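Local coordinates for nucleoporin NUP170 (Chaetomium thermophilum, PDB 5HAX), which probably serves as a scaffold nucleoporin of the nuclear pore complex, pairing an N-terminal beta-propeller with a C-terminal helical region, at residues Phe78-Leu92 against Ile105-Leu119. Residues are numbered along the deposited sequence; the frame is centred on the assembly and turned at random. Where two conformers were deposited one is given.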
ATOM      1  N   PHE A  78       9.502   6.811  11.737  1.00 45.34           N
ATOM      2  CA  PHE A  78       8.099   7.220  11.654  1.00 41.06           C
ATOM      3  C   PHE A  78       7.781   7.499  10.185  1.00 47.88           C
ATOM      4  O   PHE A  78       7.547   8.645   9.791  1.00 47.22           O
ATOM      5  CB  PHE A  78       7.818   8.460  12.532  1.00 51.20           C
ATOM      6  CG  PHE A  78       7.950   8.214  14.013  1.00 50.30           C
ATOM      7  CD1 PHE A  78       7.793   6.947  14.549  1.00 49.92           C
ATOM      8  CD2 PHE A  78       8.224   9.267  14.872  1.00 49.16           C
ATOM      9  CE1 PHE A  78       7.910   6.735  15.912  1.00 56.72           C
ATOM     10  CE2 PHE A  78       8.344   9.061  16.232  1.00 57.88           C
ATOM     11  CZ  PHE A  78       8.187   7.793  16.753  1.00 49.31           C
ATOM     12  N   ALA A  79       7.772   6.438   9.375  1.00 45.67           N
ATOM     13  CA  ALA A  79       7.652   6.591   7.929  1.00 45.80           C
ATOM     14  C   ALA A  79       6.331   7.225   7.508  1.00 45.98           C
ATOM     15  O   ALA A  79       6.259   7.802   6.417  1.00 46.50           O
ATOM     16  CB  ALA A  79       7.808   5.231   7.247  1.00 46.88           C
ATOM     17  N   GLU A  80       5.291   7.131   8.339  1.00 45.97           N
ATOM     18  CA  GLU A  80       3.987   7.674   7.967  1.00 51.04           C
ATOM     19  C   GLU A  80       4.029   9.189   7.803  1.00 52.37           C
ATOM     20  O   GLU A  80       3.233   9.753   7.042  1.00 50.24           O
ATOM     21  CB  GLU A  80       2.946   7.292   9.020  1.00 56.73           C
ATOM     22  CG  GLU A  80       1.513   7.664   8.656  1.00 71.41           C
ATOM     23  CD  GLU A  80       0.577   7.608   9.849  1.00 80.73           C
ATOM     24  OE1 GLU A  80       0.775   6.739  10.724  1.00 83.97           O
ATOM     25  OE2 GLU A  80      -0.351   8.444   9.914  1.00 79.14           O
ATOM     26  N   ILE A  81       4.947   9.860   8.500  1.00 43.88           N
ATOM     27  CA  ILE A  81       5.045  11.313   8.506  1.00 48.09           C
ATOM     28  C   ILE A  81       6.425  11.792   8.073  1.00 51.20           C
ATOM     29  O   ILE A  81       6.724  12.981   8.178  1.00 47.67           O
ATOM     30  CB  ILE A  81       4.684  11.885   9.891  1.00 48.38           C
ATOM     31  CG1 ILE A  81       5.590  11.277  10.967  1.00 49.38           C
ATOM     32  CG2 ILE A  81       3.221  11.609  10.206  1.00 51.51           C
ATOM     33  CD1 ILE A  81       5.486  11.954  12.315  1.00 50.60           C
ATOM     34  N   GLY A  82       7.274  10.887   7.594  1.00 46.07           N
ATOM     35  CA  GLY A  82       8.579  11.281   7.097  1.00 40.76           C
ATOM     36  C   GLY A  82       9.567  11.681   8.170  1.00 54.84           C
ATOM     37  O   GLY A  82      10.459  12.493   7.905  1.00 49.66           O
ATOM     38  N   TYR A  83       9.445  11.120   9.372  1.00 47.48           N
ATOM     39  CA  TYR A  83      10.336  11.426  10.480  1.00 45.97           C
ATOM     40  C   TYR A  83      11.087  10.176  10.919  1.00 48.15           C
ATOM     41  O   TYR A  83      10.586   9.053  10.801  1.00 41.53           O
ATOM     42  CB  TYR A  83       9.567  11.998  11.676  1.00 48.20           C
ATOM     43  CG  TYR A  83       9.339  13.488  11.604  1.00 57.76           C
ATOM     44  CD1 TYR A  83       8.329  14.018  10.815  1.00 50.64           C
ATOM     45  CD2 TYR A  83      10.132  14.365  12.331  1.00 56.47           C
ATOM     46  CE1 TYR A  83       8.118  15.379  10.746  1.00 57.77           C
ATOM     47  CE2 TYR A  83       9.928  15.731  12.269  1.00 60.59           C
ATOM     48  CZ  TYR A  83       8.918  16.232  11.475  1.00 65.40           C
ATOM     49  OH  TYR A  83       8.708  17.590  11.409  1.00 61.61           O
ATOM     50  N   ALA A  84      12.299  10.391  11.418  1.00 47.68           N
ATOM     51  CA  ALA A  84      13.097   9.376  12.089  1.00 44.92           C
ATOM     52  C   ALA A  84      13.390   9.849  13.506  1.00 55.73           C
ATOM     53  O   ALA A  84      13.186  11.017  13.847  1.00 45.70           O
ATOM     54  CB  ALA A  84      14.399   9.100  11.328  1.00 43.98           C
ATOM     55  N   TRP A  85      13.861   8.929  14.346  1.00 43.40           N
ATOM     56  CA  TRP A  85      14.188   9.285  15.719  1.00 42.26           C
ATOM     57  C   TRP A  85      15.392   8.488  16.190  1.00 43.54           C
ATOM     58  O   TRP A  85      15.702   7.412  15.669  1.00 45.56           O
ATOM     59  CB  TRP A  85      13.004   9.066  16.671  1.00 41.51           C
ATOM     60  CG  TRP A  85      12.469   7.663  16.714  1.00 51.85           C
ATOM     61  CD1 TRP A  85      11.436   7.162  15.982  1.00 51.75           C
ATOM     62  CD2 TRP A  85      12.930   6.589  17.546  1.00 42.33           C
ATOM     63  NE1 TRP A  85      11.225   5.842  16.300  1.00 44.96           N
ATOM     64  CE2 TRP A  85      12.128   5.467  17.259  1.00 44.54           C
ATOM     65  CE3 TRP A  85      13.941   6.468  18.503  1.00 44.28           C
ATOM     66  CZ2 TRP A  85      12.308   4.239  17.891  1.00 45.27           C
ATOM     67  CZ3 TRP A  85      14.117   5.246  19.130  1.00 50.79           C
ATOM     68  CH2 TRP A  85      13.304   4.149  18.821  1.00 39.66           C
ATOM     69  N   ALA A  86      16.070   9.046  17.189  1.00 46.40           N
ATOM     70  CA  ALA A  86      17.217   8.417  17.822  1.00 43.70           C
ATOM     71  C   ALA A  86      17.120   8.660  19.318  1.00 53.98           C
ATOM     72  O   ALA A  86      16.892   9.795  19.747  1.00 48.34           O
ATOM     73  CB  ALA A  86      18.535   8.977  17.276  1.00 51.86           C
ATOM     74  N   SER A  87      17.275   7.599  20.104  1.00 45.26           N
ATOM     75  CA  SER A  87      17.313   7.698  21.555  1.00 44.99           C
ATOM     76  C   SER A  87      18.736   7.452  22.037  1.00 48.77           C
ATOM     77  O   SER A  87      19.412   6.539  21.555  1.00 52.42           O
ATOM     78  CB  SER A  87      16.352   6.701  22.210  1.00 42.50           C
ATOM     79  OG  SER A  87      16.782   5.363  22.021  1.00 46.83           O
ATOM     80  N   ILE A  88      19.190   8.286  22.969  1.00 52.46           N
ATOM     81  CA  ILE A  88      20.505   8.149  23.593  1.00 48.49           C
ATOM     82  C   ILE A  88      20.279   8.171  25.097  1.00 51.43           C
ATOM     83  O   ILE A  88      19.963   9.224  25.666  1.00 51.27           O
ATOM     84  CB  ILE A  88      21.478   9.259  23.169  1.00 58.63           C
ATOM     85  CG1 ILE A  88      21.661   9.259  21.649  1.00 57.82           C
ATOM     86  CG2 ILE A  88      22.827   9.074  23.849  1.00 61.61           C
ATOM     87  CD1 ILE A  88      20.769  10.236  20.929  1.00 65.46           C
ATOM     88  N   ASP A  89      20.445   7.015  25.741  0.50 46.56           N
ATOM     89  CA  ASP A  89      20.182   6.869  27.167  0.50 52.62           C
ATOM     90  C   ASP A  89      18.776   7.363  27.497  0.50 60.60           C
ATOM     91  O   ASP A  89      17.792   6.754  27.067  0.50 52.75           O
ATOM     92  CB  ASP A  89      21.244   7.612  27.982  0.50 50.97           C
ATOM     93  CG  ASP A  89      22.636   7.039  27.782  0.50 55.36           C
ATOM     94  OD1 ASP A  89      22.766   5.798  27.697  0.50 59.62           O
ATOM     95  OD2 ASP A  89      23.600   7.827  27.704  0.50 64.11           O
ATOM     96  N   SER A  90      18.662   8.462  28.243  1.00 52.27           N
ATOM     97  CA  SER A  90      17.372   9.008  28.650  1.00 53.57           C
ATOM     98  C   SER A  90      16.911  10.167  27.769  1.00 47.15           C
ATOM     99  O   SER A  90      15.981  10.885  28.151  1.00 52.58           O
ATOM    100  CB  SER A  90      17.437   9.469  30.108  1.00 49.89           C
ATOM    101  OG  SER A  90      18.436  10.457  30.289  1.00 53.09           O
ATOM    102  N   SER A  91      17.529  10.363  26.604  1.00 49.04           N
ATOM    103  CA  SER A  91      17.220  11.486  25.728  1.00 56.23           C
ATOM    104  C   SER A  91      16.730  10.985  24.375  1.00 52.33           C
ATOM    105  O   SER A  91      17.180   9.949  23.879  1.00 51.50           O
ATOM    106  CB  SER A  91      18.445  12.388  25.541  1.00 55.11           C
ATOM    107  OG  SER A  91      18.786  13.040  26.752  1.00 68.38           O
ATOM    108  N   LEU A  92      15.806  11.741  23.779  1.00 45.55           N
ATOM    109  CA  LEU A  92      15.177  11.385  22.512  1.00 45.79           C
ATOM    110  C   LEU A  92      15.255  12.555  21.543  1.00 53.58           C
ATOM    111  O   LEU A  92      15.043  13.707  21.932  1.00 52.54           O
ATOM    112  CB  LEU A  92      13.713  10.987  22.725  1.00 46.70           C
ATOM    113  CG  LEU A  92      12.908  10.684  21.462  1.00 49.36           C
ATOM    114  CD1 LEU A  92      13.515   9.514  20.699  1.00 48.54           C
ATOM    115  CD2 LEU A  92      11.462  10.405  21.827  1.00 48.53           C
ATOM    116  N   ILE A 105      14.352  17.916  16.984  1.00 53.29           N
ATOM    117  CA  ILE A 105      13.341  18.082  18.026  1.00 46.63           C
ATOM    118  C   ILE A 105      13.798  17.248  19.220  1.00 67.01           C
ATOM    119  O   ILE A 105      13.676  16.022  19.215  1.00 63.32           O
ATOM    120  CB  ILE A 105      11.950  17.664  17.544  1.00 53.54           C
ATOM    121  CG1 ILE A 105      11.546  18.487  16.316  1.00 60.01           C
ATOM    122  CG2 ILE A 105      10.926  17.828  18.661  1.00 56.17           C
ATOM    123  CD1 ILE A 105      10.268  18.016  15.655  1.00 64.14           C
ATOM    124  N   GLY A 106      14.325  17.910  20.247  1.00 68.03           N
ATOM    125  CA  GLY A 106      14.844  17.215  21.415  1.00 62.56           C
ATOM    126  C   GLY A 106      13.803  17.098  22.518  1.00 67.10           C
ATOM    127  O   GLY A 106      13.029  18.021  22.763  1.00 75.71           O
ATOM    128  N   TYR A 107      13.797  15.941  23.178  1.00 54.62           N
ATOM    129  CA  TYR A 107      12.939  15.695  24.334  1.00 51.38           C
ATOM    130  C   TYR A 107      13.758  14.922  25.357  1.00 61.16           C
ATOM    131  O   TYR A 107      14.101  13.757  25.125  1.00 51.92           O
ATOM    132  CB  TYR A 107      11.677  14.926  23.950  1.00 52.19           C
ATOM    133  CG  TYR A 107      10.866  14.483  25.145  1.00 56.94           C
ATOM    134  CD1 TYR A 107      10.980  13.194  25.648  1.00 64.51           C
ATOM    135  CD2 TYR A 107       9.996  15.359  25.781  1.00 56.76           C
ATOM    136  CE1 TYR A 107      10.243  12.787  26.744  1.00 64.57           C
ATOM    137  CE2 TYR A 107       9.257  14.962  26.878  1.00 61.69           C
ATOM    138  CZ  TYR A 107       9.383  13.674  27.355  1.00 65.61           C
ATOM    139  OH  TYR A 107       8.650  13.270  28.447  1.00 67.81           O
ATOM    140  N   GLU A 108      14.059  15.565  26.490  1.00 62.20           N
ATOM    141  CA  GLU A 108      14.979  15.014  27.477  1.00 57.72           C
ATOM    142  C   GLU A 108      14.386  15.031  28.882  1.00 60.34           C
ATOM    143  O   GLU A 108      15.134  14.975  29.863  1.00 68.19           O
ATOM    144  CB  GLU A 108      16.303  15.779  27.445  1.00 60.96           C
ATOM    145  CG  GLU A 108      16.774  16.096  26.030  1.00 67.89           C
ATOM    146  CD  GLU A 108      18.183  16.654  25.981  1.00 82.97           C
ATOM    147  OE1 GLU A 108      18.991  16.326  26.874  1.00 79.90           O
ATOM    148  OE2 GLU A 108      18.482  17.424  25.043  1.00 88.02           O
ATOM    149  N   GLU A 109      13.058  15.098  29.001  1.00 59.36           N
ATOM    150  CA  GLU A 109      12.430  15.070  30.317  1.00 64.34           C
ATOM    151  C   GLU A 109      12.639  13.731  31.009  1.00 72.11           C
ATOM    152  O   GLU A 109      12.699  13.676  32.243  1.00 72.66           O
ATOM    153  CB  GLU A 109      10.932  15.356  30.199  1.00 66.90           C
ATOM    154  CG  GLU A 109      10.587  16.668  29.513  1.00 79.21           C
ATOM    155  CD  GLU A 109      11.232  17.864  30.182  1.00 87.02           C
ATOM    156  OE1 GLU A 109      12.120  18.486  29.561  1.00 85.37           O
ATOM    157  OE2 GLU A 109      10.851  18.183  31.328  1.00101.69           O
ATOM    158  N   ALA A 110      12.745  12.650  30.238  1.00 69.85           N
ATOM    159  CA  ALA A 110      12.826  11.316  30.815  1.00 69.87           C
ATOM    160  C   ALA A 110      14.022  11.195  31.750  1.00 58.94           C
ATOM    161  O   ALA A 110      15.085  11.781  31.524  1.00 58.32           O
ATOM    162  CB  ALA A 110      12.919  10.261  29.712  1.00 65.09           C
ATOM    163  N   THR A 111      13.833  10.409  32.806  1.00 56.01           N
ATOM    164  CA  THR A 111      14.842  10.219  33.840  1.00 69.17           C
ATOM    165  C   THR A 111      15.643   8.937  33.668  1.00 65.65           C
ATOM    166  O   THR A 111      16.793   8.879  34.117  1.00 61.28           O
ATOM    167  CB  THR A 111      14.183  10.221  35.228  1.00 73.19           C
ATOM    168  OG1 THR A 111      15.138   9.814  36.215  1.00 93.23           O
ATOM    169  CG2 THR A 111      12.972   9.284  35.277  1.00 64.46           C
ATOM    170  N   HIS A 112      15.080   7.922  33.016  1.00 58.66           N
ATOM    171  CA  HIS A 112      15.730   6.630  32.845  1.00 55.14           C
ATOM    172  C   HIS A 112      15.852   6.280  31.365  1.00 53.48           C
ATOM    173  O   HIS A 112      15.279   6.937  30.491  1.00 51.80           O
ATOM    174  CB  HIS A 112      14.962   5.533  33.593  1.00 53.02           C
ATOM    175  CG  HIS A 112      15.083   5.623  35.083  1.00 58.84           C
ATOM    176  ND1 HIS A 112      14.127   6.223  35.874  1.00 62.66           N
ATOM    177  CD2 HIS A 112      16.054   5.197  35.925  1.00 57.51           C
ATOM    178  CE1 HIS A 112      14.500   6.156  37.139  1.00 63.70           C
ATOM    179  NE2 HIS A 112      15.666   5.540  37.198  1.00 61.21           N
ATOM    180  N   THR A 113      16.618   5.219  31.100  1.00 50.22           N
ATOM    181  CA  THR A 113      16.937   4.819  29.734  1.00 47.36           C
ATOM    182  C   THR A 113      15.673   4.528  28.933  1.00 48.53           C
ATOM    183  O   THR A 113      14.784   3.808  29.393  1.00 42.66           O
ATOM    184  CB  THR A 113      17.835   3.579  29.754  1.00 52.34           C
ATOM    185  OG1 THR A 113      18.976   3.823  30.585  1.00 49.36           O
ATOM    186  CG2 THR A 113      18.296   3.215  28.345  1.00 49.39           C
ATOM    187  N   ILE A 114      15.606   5.082  27.725  1.00 44.79           N
ATOM    188  CA  ILE A 114      14.503   4.806  26.810  1.00 37.97           C
ATOM    189  C   ILE A 114      14.733   3.449  26.160  1.00 36.78           C
ATOM    190  O   ILE A 114      15.819   3.176  25.634  1.00 36.82           O
ATOM    191  CB  ILE A 114      14.385   5.916  25.751  1.00 46.21           C
ATOM    192  CG1 ILE A 114      13.939   7.225  26.407  1.00 50.49           C
ATOM    193  CG2 ILE A 114      13.393   5.521  24.656  1.00 39.33           C
ATOM    194  CD1 ILE A 114      14.088   8.438  25.512  1.00 48.34           C
ATOM    195  N   THR A 115      13.701   2.602  26.176  1.00 39.61           N
ATOM    196  CA  THR A 115      13.779   1.262  25.612  1.00 41.96           C
ATOM    197  C   THR A 115      12.871   1.050  24.408  1.00 38.39           C
ATOM    198  O   THR A 115      13.062   0.071  23.680  1.00 41.41           O
ATOM    199  CB  THR A 115      13.432   0.215  26.683  1.00 39.34           C
ATOM    200  OG1 THR A 115      12.150   0.507  27.251  1.00 38.28           O
ATOM    201  CG2 THR A 115      14.487   0.209  27.788  1.00 42.75           C
ATOM    202  N   ALA A 116      11.901   1.930  24.178  1.00 38.37           N
ATOM    203  CA  ALA A 116      11.021   1.812  23.024  1.00 41.94           C
ATOM    204  C   ALA A 116      10.329   3.146  22.789  1.00 44.73           C
ATOM    205  O   ALA A 116      10.063   3.896  23.732  1.00 40.25           O
ATOM    206  CB  ALA A 116       9.982   0.701  23.219  1.00 40.56           C
ATOM    207  N   VAL A 117      10.047   3.426  21.517  1.00 43.81           N
ATOM    208  CA  VAL A 117       9.345   4.636  21.097  1.00 47.61           C
ATOM    209  C   VAL A 117       8.431   4.271  19.933  1.00 45.43           C
ATOM    210  O   VAL A 117       8.805   3.471  19.070  1.00 42.47           O
ATOM    211  CB  VAL A 117      10.329   5.755  20.685  1.00 43.95           C
ATOM    212  CG1 VAL A 117       9.572   6.994  20.216  1.00 47.00           C
ATOM    213  CG2 VAL A 117      11.264   6.102  21.836  1.00 41.41           C
ATOM    214  N   ALA A 118       7.237   4.863  19.902  1.00 39.48           N
ATOM    215  CA  ALA A 118       6.289   4.587  18.831  1.00 41.08           C
ATOM    216  C   ALA A 118       5.346   5.767  18.646  1.00 44.30           C
ATOM    217  O   ALA A 118       5.110   6.555  19.564  1.00 41.60           O
ATOM    218  CB  ALA A 118       5.485   3.313  19.109  1.00 43.76           C
ATOM    219  N   LEU A 119       4.804   5.867  17.433  1.00 44.30           N
ATOM    220  CA  LEU A 119       3.845   6.899  17.054  1.00 41.59           C
ATOM    221  C   LEU A 119       2.537   6.213  16.684  1.00 43.37           C
ATOM    222  O   LEU A 119       2.487   5.459  15.706  1.00 47.12           O
ATOM    223  CB  LEU A 119       4.377   7.724  15.879  1.00 43.42           C
ATOM    224  CG  LEU A 119       3.562   8.949  15.465  1.00 53.21           C
ATOM    225  CD1 LEU A 119       3.652  10.028  16.531  1.00 47.44           C
ATOM    226  CD2 LEU A 119       4.038   9.474  14.118  1.00 46.60           C
TER
HETATM  227  O   HOH W   1       2.257   6.470  12.659  1.00 65.04           O
HETATM  228  O   HOH W   2      -0.024   6.404  13.632  1.00 65.98           O
HETATM  229  O   HOH W   3       9.234   3.555  15.722  1.00 60.59           O
HETATM  230  O   HOH W   4      17.928   4.893  24.493  1.00 41.57           O
HETATM  231  O   HOH W   5      16.929  12.697  30.060  1.00 41.23           O
HETATM  232  O   HOH W   6      13.575  12.189  27.428  1.00 54.19           O
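Two neighbouring blades of the N-terminal beta-propeller meet here, with L92 and V117 on either side of the seam, while the hairpin 91-96/105-107 supplies the last two strands of one blade. L92 and Y107 form an antiparallel hydrogen-bonded pair: L92 N gives to Y107 O (3.0 Å), and Y107 N to L92 O (2.8 Å). Between I88 and S91 the chain reverses through a type II' turn, in which D89 takes the positive phi (53°), a corner more often given to glycine, and small, polar S90 suits the next. D89 O accepts from I114 N at 2.8 Å, nearly straight (173°), tying the turn to the chain's next blade. Water 4 bridges S87 OG, D89 O and I114 O.

In the apolar seam, branched I114 sends CD1 to L92 CB (3.8 Å). V117 lays its CB over the face of the six-membered ring of W85 in a CH-pi contact, 3.7 Å from CZ2. W85 CG sits between its backbone N and carbonyl carbon (chi1 58°), turning the indole's broad face to this beta-branched residue. F78 has W85 CD1 near the rim of one face and L119 CB over the centre of the other, another CH-pi contact.

Strand 83-88 lies between 73-78 and 91-96. Across the seam, strand 114-120 pairs with 133-139, whose L135 touches F78 and V117, while G106 makes backbone bonds to the chain of another protein.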